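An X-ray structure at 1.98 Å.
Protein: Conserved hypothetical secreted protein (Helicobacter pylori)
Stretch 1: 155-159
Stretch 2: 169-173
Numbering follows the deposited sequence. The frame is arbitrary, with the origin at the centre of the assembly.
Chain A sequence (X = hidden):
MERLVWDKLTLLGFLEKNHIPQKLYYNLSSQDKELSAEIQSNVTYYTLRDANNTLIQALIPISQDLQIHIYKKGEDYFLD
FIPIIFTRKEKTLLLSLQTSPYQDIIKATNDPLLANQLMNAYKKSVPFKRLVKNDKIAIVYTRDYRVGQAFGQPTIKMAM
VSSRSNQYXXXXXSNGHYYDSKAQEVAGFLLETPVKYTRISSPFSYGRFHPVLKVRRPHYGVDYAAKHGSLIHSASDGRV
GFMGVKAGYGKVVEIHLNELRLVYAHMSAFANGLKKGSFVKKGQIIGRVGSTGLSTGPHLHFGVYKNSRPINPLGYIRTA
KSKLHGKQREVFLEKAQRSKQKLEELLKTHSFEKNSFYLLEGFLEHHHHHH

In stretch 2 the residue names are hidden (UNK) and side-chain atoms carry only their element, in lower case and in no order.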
# COMPACT_ATOMS: atom_id res chain seq x y z
N THR A 155 -7.13 5.55 2.57
CA THR A 155 -7.80 4.62 1.73
C THR A 155 -9.03 5.31 1.14
O THR A 155 -9.90 5.80 1.90
CB THR A 155 -8.20 3.36 2.52
OG1 THR A 155 -7.02 2.75 3.05
CG2 THR A 155 -8.90 2.35 1.65
N ILE A 156 -9.11 5.35 -0.20
CA ILE A 156 -10.30 5.88 -0.87
C ILE A 156 -11.38 4.84 -0.92
O ILE A 156 -11.18 3.77 -1.48
CB ILE A 156 -9.96 6.33 -2.31
CG1 ILE A 156 -9.05 7.56 -2.25
CG2 ILE A 156 -11.24 6.61 -3.09
CD1 ILE A 156 -8.45 7.94 -3.59
N LYS A 157 -12.53 5.13 -0.32
CA LYS A 157 -13.67 4.23 -0.36
C LYS A 157 -14.55 4.48 -1.57
O LYS A 157 -15.08 3.55 -2.16
CB LYS A 157 -14.52 4.37 0.91
CG LYS A 157 -13.77 4.23 2.23
CD LYS A 157 -12.84 3.01 2.27
CE LYS A 157 -13.56 1.70 2.06
NZ LYS A 157 -14.64 1.45 3.06
N MET A 158 -14.74 5.76 -1.89
CA MET A 158 -15.49 6.19 -3.07
C MET A 158 -14.91 7.49 -3.60
O MET A 158 -14.47 8.38 -2.84
CB MET A 158 -16.95 6.40 -2.73
CG MET A 158 -17.78 6.87 -3.92
SD MET A 158 -19.48 7.26 -3.50
CE MET A 158 -19.31 8.78 -2.62
N ALA A 159 -14.88 7.61 -4.92
CA ALA A 159 -14.59 8.89 -5.53
C ALA A 159 -15.54 9.14 -6.69
O ALA A 159 -16.10 8.21 -7.26
CB ALA A 159 -13.15 8.97 -5.98
N UNK A 169 -17.73 7.46 -11.23
CA UNK A 169 -17.55 6.92 -9.89
C UNK A 169 -16.52 5.83 -9.85
O UNK A 169 -16.39 5.03 -10.79
c UNK A 169 -20.04 7.85 -7.83
c UNK A 169 -21.95 9.11 -8.46
c UNK A 169 -21.87 8.60 -9.73
o UNK A 169 -22.94 10.00 -8.10
c UNK A 169 -21.05 8.73 -7.51
c UNK A 169 -20.86 7.70 -10.05
c UNK A 169 -19.93 7.32 -9.10
c UNK A 169 -18.85 6.33 -9.42
N UNK A 170 -15.83 5.74 -8.72
CA UNK A 170 -15.15 4.51 -8.41
C UNK A 170 -15.23 4.21 -6.93
O UNK A 170 -15.42 5.11 -6.10
c UNK A 170 -13.72 4.53 -8.92
c UNK A 170 -12.10 5.20 -7.11
c UNK A 170 -12.78 5.60 -8.42
c UNK A 170 -11.73 5.81 -9.50
N UNK A 171 -15.11 2.93 -6.62
CA UNK A 171 -15.35 2.42 -5.29
C UNK A 171 -14.28 1.39 -4.99
O UNK A 171 -13.89 0.62 -5.87
c UNK A 171 -17.86 2.53 -5.60
c UNK A 171 -19.70 3.95 -4.97
c UNK A 171 -18.27 2.62 -6.92
c UNK A 171 -19.37 3.40 -7.27
c UNK A 171 -16.68 1.69 -5.22
c UNK A 171 -18.59 3.20 -4.62
c UNK A 171 -20.08 4.06 -6.29
N UNK A 172 -13.81 1.38 -3.75
CA UNK A 172 -12.92 0.36 -3.28
C UNK A 172 -13.73 -0.84 -2.89
O UNK A 172 -14.96 -0.76 -2.74
c UNK A 172 -12.20 0.83 -2.02
o UNK A 172 -13.16 1.00 -0.97
N UNK A 173 -13.03 -1.95 -2.75
CA UNK A 173 -13.57 -3.18 -2.24
C UNK A 173 -12.58 -3.70 -1.21
O UNK A 173 -11.40 -3.30 -1.20
c UNK A 173 -14.91 -7.49 -2.46
c UNK A 173 -13.74 -4.18 -3.38
c UNK A 173 -14.54 -5.39 -3.01
n UNK A 173 -13.97 -6.62 -2.76
n UNK A 173 -16.08 -6.88 -2.52
c UNK A 173 -15.87 -5.56 -2.85

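Position 169 carries eight side-chain atoms, seven carbons and one oxygen: a single carbon leads to a six-membered carbon ring, and the oxygen sits on the ring carbon farthest from the backbone. A ring carbon of position 169 lies 4.4 Å from Met158 SD. A para-hydroxylated six-membered ring identifies a tyrosine. Tyr169 directs its CB sideways relative to stretch 1, and its ring meets Met158 edge-on, through CD1. Its backbone lies closer, the CA approaching Ala159 O at 3.3 Å in a CA-H...O contact.

At position 170 there are four side-chain carbons and no heteroatom. The chain forks at its second carbon into two methyl groups, and one terminal carbon of position 170 lies 4.1 Å from Ala159 CB and 4.3 Å from Ile156 CG2. The fork excludes the branching at CB of valine or isoleucine and gives leucine. Leu170 has both chi angles in the p well, and the end of its side chain comes nearer to stretch 1 than its CB direction alone would suggest. The atom that touches both side chains is CD1, so a single methyl group makes apolar contact with each. The backbone is engaged in both directions: Leu170 N donates to Ala159 O at 2.9 Å, and Ala159 N donates to Leu170 O at 2.8 Å.

Position 171 has seven side-chain carbons, one leading to a six-membered ring, and a ring carbon of position 171 comes within 3.6 Å of Met158 SD. No oxygen is attached to the ring, so the residue is phenylalanine rather than tyrosine. Phe171 shares a face of the sheet with Met158, and the fully extended first two torsions of the methionine (both t) carry its sulfur to the aromatic ring. The nearest ring atom is CE2, and Met158 SD is 4.7 Å from the Phe171 ring centroid, an oblique sulfur-aromatic approach. Phe171 CA also lies 3.3 Å from Lys157 O.

Position 172 holds just two side-chain atoms, a carbon followed by an oxygen. Its CB points toward stretch 1 and comes within 3.2 Å of Ile156 O, while the side-chain oxygen of position 172 lies 3.1 Å from Lys157 CE. The two atoms define serine. Ser172 N donates a hydrogen bond to Lys157 O at 3.0 Å, and the hydroxyl adds a weak one to the same acceptor, with Ser172 OG 3.4 Å from Lys157 O. The lysine side chain folds back through four m torsions, bringing its CE close to the hydroxyl.

At position 173 one carbon precedes a five-membered ring of three carbons and two nitrogens, and none of these atoms contacts stretch 1. The ring is the imidazole of histidine. His173 points away; its ND1 is hydrogen-bonded elsewhere in the structure.

The contact works as an antiparallel strand pairing that buries 381 Å² in total. Ala159 and Leu170 form a hydrogen-bonded pair, while Met158 and Phe171 form the adjoining non-hydrogen-bonded pair, with their CA atoms just 4.4 Å apart. Side chains therefore alternate between faces: Met158 packs with Phe171 on one, and Ala159 with Leu170 on the other. Where the chain turns a corner at Lys157, its carbonyl still receives Ser172 N, extending the backbone bonding to that point.

Stretch 2 169-173: YLFSH
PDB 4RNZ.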